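Local coordinates for HTH-type transcriptional regulator cbl (Escherichia coli K12, PDB 2FYI), which probably serves as an accessory LysR-family transcriptional regulator within the cys regulon and is represented here by its cofactor-binding domain, at residues V80-F85 against L193-G198; F85-S90 against D187-W192; I116-G121 against G162-Q167. All coordinates share one frame; numbering follows the deposited sequence.

Contacts 1 and 2 join the same two strands, 79-94 and 189-196, which run between the two alpha/beta halves of this periplasmic-binding-protein-like domain; F85 belongs to both. Contact 1 is a regular antiparallel ladder backed by the C-terminal helices, with one face apolar and the other partly exposed. Contact 2 lies nearer the centre of the chain and adds side-chain amide, imidazole and indole chemistry to the ladder, with exposed R86 at its margin. Contact 3 is wholly buried in the other half, between parallel strands where side-chain hydroxyls take over from the backbone as the strands splay. It meets contact 2 through backbone bonds S90-V164 and H88-E166, while contact 1 lies across the chain's centre from it.

Contact 1: V80-F85 against L193-G198; sequences VAFPWF and LGLKRG
An antiparallel beta ladder joins 80-85 to 193-198, part of the pair of strands that connects the two halves of the LysR cofactor-binding domain, a periplasmic-binding-protein-like fold. The two strand axes come within 4.5 Å and run at 162° to each other. Four backbone hydrogen bonds tie it together, two at each hydrogen-bonded pair. V80 and L195 exchange theirs at one end, and F82 and L193 do the same further along, where F82 N to L193 O and L193 N to F82 O are both 2.7 Å. Between them A81 sits against G194 as a non-hydrogen-bonded pair, their CA atoms 4.1 Å apart.

The tight side carries V80, F82, L193 and L195. Here the L195 CD1 methyl stands 4.3 Å from F82 CE1, and helices 203-212 and 218-226 close over the group, L209 and I221 among the residues packing on F82. L193 swings CG away from its carbonyl carbon, which lays CD1 alongside the root of W84, 3.5 Å from W84 CB. W84 holds CG anti to its backbone N (chi1 -178°), so the indole leads away from the ladder while its CB stays in contact.

The other side is looser. A81 offers just a methyl and G194 no side chain at all; W192 and S74 reach A81, and P83 next along is solvent-exposed. Back on the V80 side, at the ladder's end, R197, bent at chi3, crosses V80 nearly at a right angle, bringing its guanidinium face onto the V80 CG2 methyl, 3.3 Å from R197 CZ.

Contact 2: F85-S90 against D187-W192; sequences FRWHHS and DANTVW
W87 O is the best-held polar atom, gripped by two N-H donors that both come from N189. The backbone N189 N reaches W87 O at 2.7 Å, almost straight and nearly along the C=O axis; the amide N189 ND2 comes in at 3.2 Å to W87 O from above the carbonyl plane, more bent at 142°. W87 N returns a bond to N189 O, completing the antiparallel pair.

N189 places CG beside its own backbone N (chi1 -53°), so its side chain lies over the indole of W87. N189 CB stands 3.6 Å from the centroid of the five-membered ring, while ND2 sits over the six-membered part of the same face. W87 NE1 is bonded to S70 OG, which helps fix the ring.

Further along, V191 CG2 touches one face of the F85 ring, 3.8 Å from F85 CZ. On the outer side the A188 methyl lies over both the R86 guanidinium, 3.4 Å from R86 NH1, and the H88 imidazole.

H89 NE2 binds T123 O and must therefore carry a hydrogen, which leaves its charge open. The bonds between the two segments all come from backbone or amide N-H groups, joined by CH-pi contacts, so this link probably depends little on charge pairing.

Contact 3: I116-G121 against G162-Q167; sequences ITYRQG and GLVAEQ
Strands 116-118 and 162-165 run parallel but splay, their axes 4.9 Å apart at closest approach and 34° from one another, with I116 paired to G162. They belong to the alpha/beta half of the periplasmic-binding-protein-like fold that holds helices 125-134 and 148-157; strand 115-118 lies between 161-165 and 141-145.

Between 116-121 and 162-167 one backbone bond forms, L163 N to I116 O at 3.2 Å, with the donor above the carbonyl plane; I116 is also bonded to I161 just before. G162 CA rests against the I116 oxygen too.

Beyond that point the strands have opened too far for the ladder to continue, and hydroxyls fill the next two steps. T117 turns OG1 anti to its backbone N (chi1 -158°) and donates to L163 O at 3.0 Å, in the carbonyl plane and on a lone pair; in a regular parallel ladder Y118 N would take that place. The T117 and L163 side chains lie side by side, pointing the same way, with OG1 3.4 Å from L163 CB, and I128 of helix 125-134 packs against both.

Y118 spans the wider end of the gap. Its CG stands beside the backbone N, which sends the ring across toward the second strand, where the OH does what a backbone carbonyl would have done. S148 OG, at the start of helix 148-157, is its other partner. A phenylalanine here would lose the hydroxyl and would probably leave the buried A165 N-H and S148 without this link, loosening the splayed end.

R119 turns outward to a salt bridge with E54 of the second subunit. Inside, A165 N approaches at the edge of the Y118 ring, in its plane, and donates to Y118 OH at 3.0 Å and 159°.

Contact 1: V80-F85 against L193-G198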
loop_
_atom_site.group_PDB
_atom_site.type_symbol
_atom_site.label_atom_id
_atom_site.label_comp_id
_atom_site.label_asym_id
_atom_site.label_seq_id
_atom_site.Cartn_x
_atom_site.Cartn_y
_atom_site.Cartn_z
ATOM N N VAL A 80 2.500 21.705 -12.780
ATOM C CA VAL A 80 3.304 22.705 -12.092
ATOM C C VAL A 80 3.414 22.223 -10.642
ATOM O O VAL A 80 2.381 21.956 -10.012
ATOM C CB VAL A 80 2.567 24.056 -12.072
ATOM C CG1 VAL A 80 3.356 25.084 -11.296
ATOM C CG2 VAL A 80 2.289 24.546 -13.480
ATOM N N ALA A 81 4.625 22.120 -10.101
ATOM C CA ALA A 81 4.773 21.525 -8.791
ATOM C C ALA A 81 5.484 22.444 -7.823
ATOM O O ALA A 81 6.424 23.144 -8.192
ATOM C CB ALA A 81 5.497 20.218 -8.903
ATOM N N PHE A 82 5.029 22.433 -6.573
ATOM C CA PHE A 82 5.663 23.221 -5.527
ATOM C C PHE A 82 6.150 22.273 -4.460
ATOM O O PHE A 82 5.489 21.269 -4.162
ATOM C CB PHE A 82 4.661 24.175 -4.906
ATOM C CG PHE A 82 3.921 25.013 -5.896
ATOM C CD1 PHE A 82 2.795 24.526 -6.540
ATOM C CD2 PHE A 82 4.314 26.317 -6.161
ATOM C CE1 PHE A 82 2.075 25.331 -7.460
ATOM C CE2 PHE A 82 3.600 27.123 -7.080
ATOM C CZ PHE A 82 2.487 26.621 -7.725
ATOM N N PRO A 83 7.309 22.598 -3.877
ATOM C CA PRO A 83 7.935 21.819 -2.796
ATOM C C PRO A 83 7.151 21.929 -1.491
ATOM O O PRO A 83 6.840 23.024 -1.042
ATOM C CB PRO A 83 9.334 22.438 -2.682
ATOM C CG PRO A 83 9.239 23.767 -3.335
ATOM C CD PRO A 83 8.086 23.784 -4.276
ATOM N N TRP A 84 6.811 20.805 -0.900
ATOM C CA TRP A 84 6.144 20.846 0.375
ATOM C C TRP A 84 7.148 20.745 1.536
ATOM O O TRP A 84 7.233 21.660 2.355
ATOM C CB TRP A 84 5.046 19.810 0.441
ATOM C CG TRP A 84 4.306 19.828 1.700
ATOM C CD1 TRP A 84 4.341 20.792 2.673
ATOM C CD2 TRP A 84 3.373 18.845 2.135
ATOM N NE1 TRP A 84 3.486 20.466 3.687
ATOM C CE2 TRP A 84 2.881 19.268 3.386
ATOM C CE3 TRP A 84 2.906 17.644 1.590
ATOM C CZ2 TRP A 84 1.953 18.522 4.106
ATOM C CZ3 TRP A 84 1.982 16.911 2.303
ATOM C CH2 TRP A 84 1.523 17.349 3.554
ATOM N N PHE A 85 7.926 19.672 1.596
ATOM C CA PHE A 85 9.023 19.584 2.555
ATOM C C PHE A 85 10.046 18.562 2.067
ATOM O O PHE A 85 9.788 17.830 1.105
ATOM C CB PHE A 85 8.518 19.215 3.946
ATOM C CG PHE A 85 7.798 17.921 3.979
ATOM C CD1 PHE A 85 8.500 16.728 4.101
ATOM C CD2 PHE A 85 6.405 17.878 3.818
ATOM C CE1 PHE A 85 7.837 15.505 4.099
ATOM C CE2 PHE A 85 5.718 16.648 3.808
ATOM C CZ PHE A 85 6.441 15.452 3.948
ATOM N N LEU A 193 3.689 19.238 -4.348
ATOM C CA LEU A 193 2.302 19.521 -4.491
ATOM C C LEU A 193 2.173 19.977 -5.936
ATOM O O LEU A 193 2.826 20.952 -6.337
ATOM C CB LEU A 193 1.977 20.674 -3.589
ATOM C CG LEU A 193 2.235 20.403 -2.116
ATOM C CD1 LEU A 193 2.728 21.670 -1.439
ATOM C CD2 LEU A 193 0.955 19.852 -1.461
ATOM N N GLY A 194 1.366 19.263 -6.720
ATOM C CA GLY A 194 1.183 19.604 -8.123
ATOM C C GLY A 194 -0.236 20.017 -8.487
ATOM O O GLY A 194 -1.205 19.570 -7.875
ATOM N N LEU A 195 -0.359 20.887 -9.483
ATOM C CA LEU A 195 -1.661 21.236 -10.057
ATOM C C LEU A 195 -1.510 21.160 -11.557
ATOM O O LEU A 195 -0.377 21.276 -12.082
ATOM C CB LEU A 195 -2.051 22.677 -9.701
ATOM C CG LEU A 195 -2.097 23.003 -8.222
ATOM C CD1 LEU A 195 -2.084 24.481 -7.962
ATOM C CD2 LEU A 195 -3.346 22.363 -7.691
ATOM N N LYS A 196 -2.634 21.001 -12.253
ATOM C CA LYS A 196 -2.623 21.096 -13.709
ATOM C C LYS A 196 -2.275 22.512 -14.160
ATOM O O LYS A 196 -2.834 23.499 -13.664
ATOM C CB LYS A 196 -3.974 20.690 -14.257
ATOM C CG LYS A 196 -4.096 20.672 -15.756
ATOM C CD LYS A 196 -5.498 20.168 -16.039
ATOM C CE LYS A 196 -6.008 20.587 -17.391
ATOM N NZ LYS A 196 -5.469 19.664 -18.392
ATOM N N ARG A 197 -1.342 22.616 -15.092
ATOM C CA ARG A 197 -0.894 23.932 -15.555
ATOM C C ARG A 197 -1.962 24.658 -16.365
ATOM O O ARG A 197 -2.708 24.034 -17.114
ATOM C CB ARG A 197 0.362 23.766 -16.383
ATOM C CG ARG A 197 0.919 25.007 -16.946
ATOM C CD ARG A 197 2.106 24.611 -17.755
ATOM N NE ARG A 197 3.198 24.195 -16.883
ATOM C CZ ARG A 197 4.005 25.059 -16.263
ATOM N NH1 ARG A 197 3.818 26.380 -16.433
ATOM N NH2 ARG A 197 4.995 24.618 -15.487
ATOM N N GLY A 198 -2.044 25.975 -16.203
ATOM C CA GLY A 198 -3.090 26.769 -16.845
ATOM C C GLY A 198 -4.516 26.461 -16.384
ATOM O O GLY A 198 -5.478 26.946 -16.962
#

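Contact 2: F85-S90 against D187-W192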
loop_
_atom_site.group_PDB
_atom_site.type_symbol
_atom_site.label_atom_id
_atom_site.label_comp_id
_atom_site.label_asym_id
_atom_site.label_seq_id
_atom_site.Cartn_x
_atom_site.Cartn_y
_atom_site.Cartn_z
ATOM N N PHE A 85 7.926 19.672 1.596
ATOM C CA PHE A 85 9.023 19.584 2.555
ATOM C C PHE A 85 10.046 18.562 2.067
ATOM O O PHE A 85 9.788 17.830 1.105
ATOM C CB PHE A 85 8.518 19.215 3.946
ATOM C CG PHE A 85 7.798 17.921 3.979
ATOM C CD1 PHE A 85 8.500 16.728 4.101
ATOM C CD2 PHE A 85 6.405 17.878 3.818
ATOM C CE1 PHE A 85 7.837 15.505 4.099
ATOM C CE2 PHE A 85 5.718 16.648 3.808
ATOM C CZ PHE A 85 6.441 15.452 3.948
ATOM N N ARG A 86 11.210 18.519 2.719
ATOM C CA ARG A 86 12.227 17.501 2.409
ATOM C C ARG A 86 12.345 16.383 3.431
ATOM O O ARG A 86 11.982 16.539 4.588
ATOM C CB ARG A 86 13.573 18.121 2.107
ATOM C CG ARG A 86 13.482 18.896 0.849
ATOM C CD ARG A 86 14.437 20.031 0.867
ATOM N NE ARG A 86 15.546 19.759 -0.041
ATOM C CZ ARG A 86 16.719 19.210 0.299
ATOM N NH1 ARG A 86 17.010 18.860 1.570
ATOM N NH2 ARG A 86 17.622 19.019 -0.659
ATOM N N TRP A 87 12.808 15.227 2.970
ATOM C CA TRP A 87 12.895 14.054 3.827
ATOM C C TRP A 87 13.941 13.069 3.379
ATOM O O TRP A 87 14.342 13.066 2.209
ATOM C CB TRP A 87 11.570 13.353 3.869
ATOM C CG TRP A 87 11.130 12.822 2.575
ATOM C CD1 TRP A 87 10.393 13.468 1.641
ATOM C CD2 TRP A 87 11.364 11.498 2.064
ATOM N NE1 TRP A 87 10.136 12.633 0.576
ATOM C CE2 TRP A 87 10.720 11.416 0.813
ATOM C CE3 TRP A 87 12.052 10.371 2.547
ATOM C CZ2 TRP A 87 10.743 10.246 0.033
ATOM C CZ3 TRP A 87 12.070 9.214 1.772
ATOM C CH2 TRP A 87 11.425 9.164 0.526
ATOM N N HIS A 88 14.367 12.230 4.323
ATOM C CA HIS A 88 15.437 11.268 4.098
ATOM C C HIS A 88 15.006 9.870 4.449
ATOM O O HIS A 88 14.106 9.660 5.269
ATOM C CB HIS A 88 16.598 11.570 5.017
ATOM C CG HIS A 88 17.425 12.733 4.592
ATOM N ND1 HIS A 88 18.552 12.592 3.813
ATOM C CD2 HIS A 88 17.311 14.053 4.856
ATOM C CE1 HIS A 88 19.094 13.777 3.602
ATOM N NE2 HIS A 88 18.362 14.678 4.227
ATOM N N HIS A 89 15.692 8.893 3.875
ATOM C CA HIS A 89 15.469 7.515 4.289
ATOM C C HIS A 89 16.187 7.226 5.584
ATOM O O HIS A 89 17.266 7.766 5.865
ATOM C CB HIS A 89 15.985 6.551 3.250
ATOM C CG HIS A 89 15.226 6.589 1.970
ATOM N ND1 HIS A 89 15.735 7.162 0.824
ATOM C CD2 HIS A 89 13.995 6.133 1.654
ATOM C CE1 HIS A 89 14.846 7.055 -0.144
ATOM N NE2 HIS A 89 13.784 6.428 0.332
ATOM N N SER A 90 15.613 6.352 6.383
ATOM C CA SER A 90 16.400 5.839 7.466
ATOM C C SER A 90 16.397 4.301 7.500
ATOM O O SER A 90 15.737 3.644 6.694
ATOM C CB SER A 90 16.066 6.526 8.790
ATOM O OG SER A 90 14.806 6.145 9.287
ATOM N N ASP A 187 20.994 10.985 -0.288
ATOM C CA ASP A 187 20.471 12.331 -0.493
ATOM C C ASP A 187 19.007 12.483 -0.091
ATOM O O ASP A 187 18.261 11.486 -0.016
ATOM C CB ASP A 187 20.668 12.763 -1.939
ATOM C CG ASP A 187 22.132 12.930 -2.286
ATOM O OD1 ASP A 187 22.953 12.981 -1.320
ATOM O OD2 ASP A 187 22.461 12.997 -3.500
ATOM N N ALA A 188 18.624 13.738 0.170
ATOM C CA ALA A 188 17.256 14.142 0.520
ATOM C C ALA A 188 16.290 13.965 -0.634
ATOM O O ALA A 188 16.678 14.035 -1.781
ATOM C CB ALA A 188 17.249 15.567 0.926
ATOM N N ASN A 189 15.019 13.747 -0.308
ATOM C CA ASN A 189 13.936 13.730 -1.294
ATOM C C ASN A 189 13.024 14.913 -1.061
ATOM O O ASN A 189 13.091 15.565 -0.024
ATOM C CB ASN A 189 13.126 12.453 -1.131
ATOM C CG ASN A 189 13.996 11.224 -1.157
ATOM O OD1 ASN A 189 14.368 10.734 -2.228
ATOM N ND2 ASN A 189 14.352 10.730 0.020
ATOM N N THR A 190 12.145 15.182 -2.009
ATOM C CA THR A 190 11.196 16.265 -1.830
ATOM C C THR A 190 9.796 15.795 -2.113
ATOM O O THR A 190 9.576 14.971 -3.011
ATOM C CB THR A 190 11.447 17.378 -2.798
ATOM O OG1 THR A 190 12.780 17.840 -2.633
ATOM C CG2 THR A 190 10.492 18.491 -2.511
ATOM N N VAL A 191 8.837 16.307 -1.358
ATOM C CA VAL A 191 7.459 15.963 -1.635
ATOM C C VAL A 191 6.850 17.150 -2.330
ATOM O O VAL A 191 6.932 18.259 -1.820
ATOM C CB VAL A 191 6.659 15.708 -0.387
ATOM C CG1 VAL A 191 5.275 15.358 -0.803
ATOM C CG2 VAL A 191 7.258 14.598 0.374
ATOM N N TRP A 192 6.237 16.901 -3.487
ATOM C CA TRP A 192 5.669 17.951 -4.306
ATOM C C TRP A 192 4.173 18.014 -4.217
ATOM O O TRP A 192 3.473 16.992 -4.048
ATOM C CB TRP A 192 6.046 17.748 -5.756
ATOM C CG TRP A 192 7.513 17.691 -5.963
ATOM C CD1 TRP A 192 8.297 16.576 -5.959
ATOM C CD2 TRP A 192 8.386 18.797 -6.213
ATOM N NE1 TRP A 192 9.612 16.925 -6.179
ATOM C CE2 TRP A 192 9.695 18.276 -6.344
ATOM C CE3 TRP A 192 8.187 20.171 -6.341
ATOM C CZ2 TRP A 192 10.790 19.061 -6.595
ATOM C CZ3 TRP A 192 9.299 20.972 -6.598
ATOM C CH2 TRP A 192 10.586 20.404 -6.717
#

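Contact 3: I116-G121 against G162-Q167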
loop_
_atom_site.group_PDB
_atom_site.type_symbol
_atom_site.label_atom_id
_atom_site.label_comp_id
_atom_site.label_asym_id
_atom_site.label_seq_id
_atom_site.Cartn_x
_atom_site.Cartn_y
_atom_site.Cartn_z
ATOM N N ILE A 116 15.040 -4.614 2.326
ATOM C CA ILE A 116 13.625 -4.563 2.105
ATOM C C ILE A 116 13.326 -3.108 1.910
ATOM O O ILE A 116 13.443 -2.310 2.827
ATOM C CB ILE A 116 12.856 -5.078 3.298
ATOM C CG1 ILE A 116 13.368 -6.442 3.700
ATOM C CG2 ILE A 116 11.363 -5.151 2.997
ATOM C CD1 ILE A 116 12.823 -6.827 5.011
ATOM N N THR A 117 12.961 -2.746 0.696
ATOM C CA THR A 117 12.784 -1.341 0.398
ATOM C C THR A 117 11.796 -1.106 -0.728
ATOM O O THR A 117 11.221 -2.062 -1.254
ATOM C CB THR A 117 14.108 -0.656 0.115
ATOM O OG1 THR A 117 13.937 0.738 0.335
ATOM C CG2 THR A 117 14.542 -0.881 -1.293
ATOM N N TYR A 118 11.588 0.162 -1.067
ATOM C CA TYR A 118 10.599 0.526 -2.078
ATOM C C TYR A 118 10.999 0.043 -3.453
ATOM O O TYR A 118 12.165 -0.053 -3.767
ATOM C CB TYR A 118 10.391 2.042 -2.109
ATOM C CG TYR A 118 10.059 2.590 -0.755
ATOM C CD1 TYR A 118 10.990 3.361 -0.061
ATOM C CD2 TYR A 118 8.844 2.297 -0.148
ATOM C CE1 TYR A 118 10.714 3.850 1.197
ATOM C CE2 TYR A 118 8.556 2.779 1.101
ATOM C CZ TYR A 118 9.506 3.553 1.775
ATOM O OH TYR A 118 9.244 4.056 3.030
ATOM N N ARG A 119 10.021 -0.253 -4.282
ATOM C CA ARG A 119 10.300 -0.636 -5.634
ATOM C C ARG A 119 10.790 0.588 -6.437
ATOM O O ARG A 119 10.587 1.708 -6.026
ATOM C CB ARG A 119 9.025 -1.180 -6.232
ATOM C CG ARG A 119 8.443 -0.227 -7.202
ATOM C CD ARG A 119 6.982 -0.418 -7.408
ATOM N NE ARG A 119 6.613 -1.753 -7.855
ATOM C CZ ARG A 119 5.464 -1.990 -8.462
ATOM N NH1 ARG A 119 4.654 -0.968 -8.700
ATOM N NH2 ARG A 119 5.126 -3.214 -8.831
ATOM N N GLN A 120 11.424 0.382 -7.585
ATOM C CA GLN A 120 11.956 1.498 -8.365
ATOM C C GLN A 120 10.834 2.376 -8.785
ATOM O O GLN A 120 9.777 1.882 -9.132
ATOM C CB GLN A 120 12.654 1.016 -9.620
ATOM C CG GLN A 120 13.499 -0.195 -9.383
ATOM C CD GLN A 120 14.712 -0.228 -10.285
ATOM O OE1 GLN A 120 14.613 -0.526 -11.481
ATOM N NE2 GLN A 120 15.866 0.076 -9.718
ATOM N N GLY A 121 11.076 3.681 -8.764
ATOM C CA GLY A 121 10.083 4.650 -9.178
ATOM C C GLY A 121 9.314 5.255 -8.025
ATOM O O GLY A 121 8.577 6.230 -8.211
ATOM N N GLY A 162 15.517 -2.795 6.567
ATOM C CA GLY A 162 14.672 -1.942 5.744
ATOM C C GLY A 162 15.216 -0.552 5.544
ATOM O O GLY A 162 15.801 0.045 6.461
ATOM N N LEU A 163 15.043 -0.028 4.337
ATOM C CA LEU A 163 15.239 1.400 4.110
ATOM C C LEU A 163 13.867 2.031 3.984
ATOM O O LEU A 163 13.117 1.696 3.069
ATOM C CB LEU A 163 16.081 1.636 2.866
ATOM C CG LEU A 163 17.556 1.374 3.204
ATOM C CD1 LEU A 163 18.400 1.285 1.986
ATOM C CD2 LEU A 163 18.102 2.455 4.097
ATOM N N VAL A 164 13.502 2.883 4.936
ATOM C CA VAL A 164 12.179 3.513 4.935
ATOM C C VAL A 164 12.274 5.018 5.079
ATOM O O VAL A 164 13.170 5.524 5.732
ATOM C CB VAL A 164 11.298 3.005 6.078
ATOM C CG1 VAL A 164 11.027 1.574 5.908
ATOM C CG2 VAL A 164 11.976 3.221 7.404
ATOM N N ALA A 165 11.339 5.720 4.453
ATOM C CA ALA A 165 11.113 7.144 4.691
ATOM C C ALA A 165 11.142 7.449 6.195
ATOM O O ALA A 165 10.478 6.776 6.956
ATOM C CB ALA A 165 9.766 7.515 4.111
ATOM N N GLU A 166 11.879 8.465 6.632
ATOM C CA GLU A 166 11.997 8.699 8.076
ATOM C C GLU A 166 10.653 8.999 8.773
ATOM O O GLU A 166 10.455 8.682 9.946
ATOM C CB GLU A 166 13.011 9.805 8.368
ATOM C CG GLU A 166 12.637 11.147 7.714
ATOM C CD GLU A 166 13.580 12.325 8.049
ATOM O OE1 GLU A 166 13.668 13.265 7.227
ATOM O OE2 GLU A 166 14.221 12.319 9.121
ATOM N N GLN A 167 9.727 9.599 8.042
ATOM C CA GLN A 167 8.431 10.043 8.576
ATOM C C GLN A 167 7.444 8.920 8.921
ATOM O O GLN A 167 6.414 9.169 9.533
ATOM C CB GLN A 167 7.866 10.884 7.487
ATOM C CG GLN A 167 9.035 11.036 6.584
ATOM C CD GLN A 167 8.688 11.047 5.152
ATOM O OE1 GLN A 167 7.532 11.123 4.763
ATOM N NE2 GLN A 167 9.692 11.024 4.337
#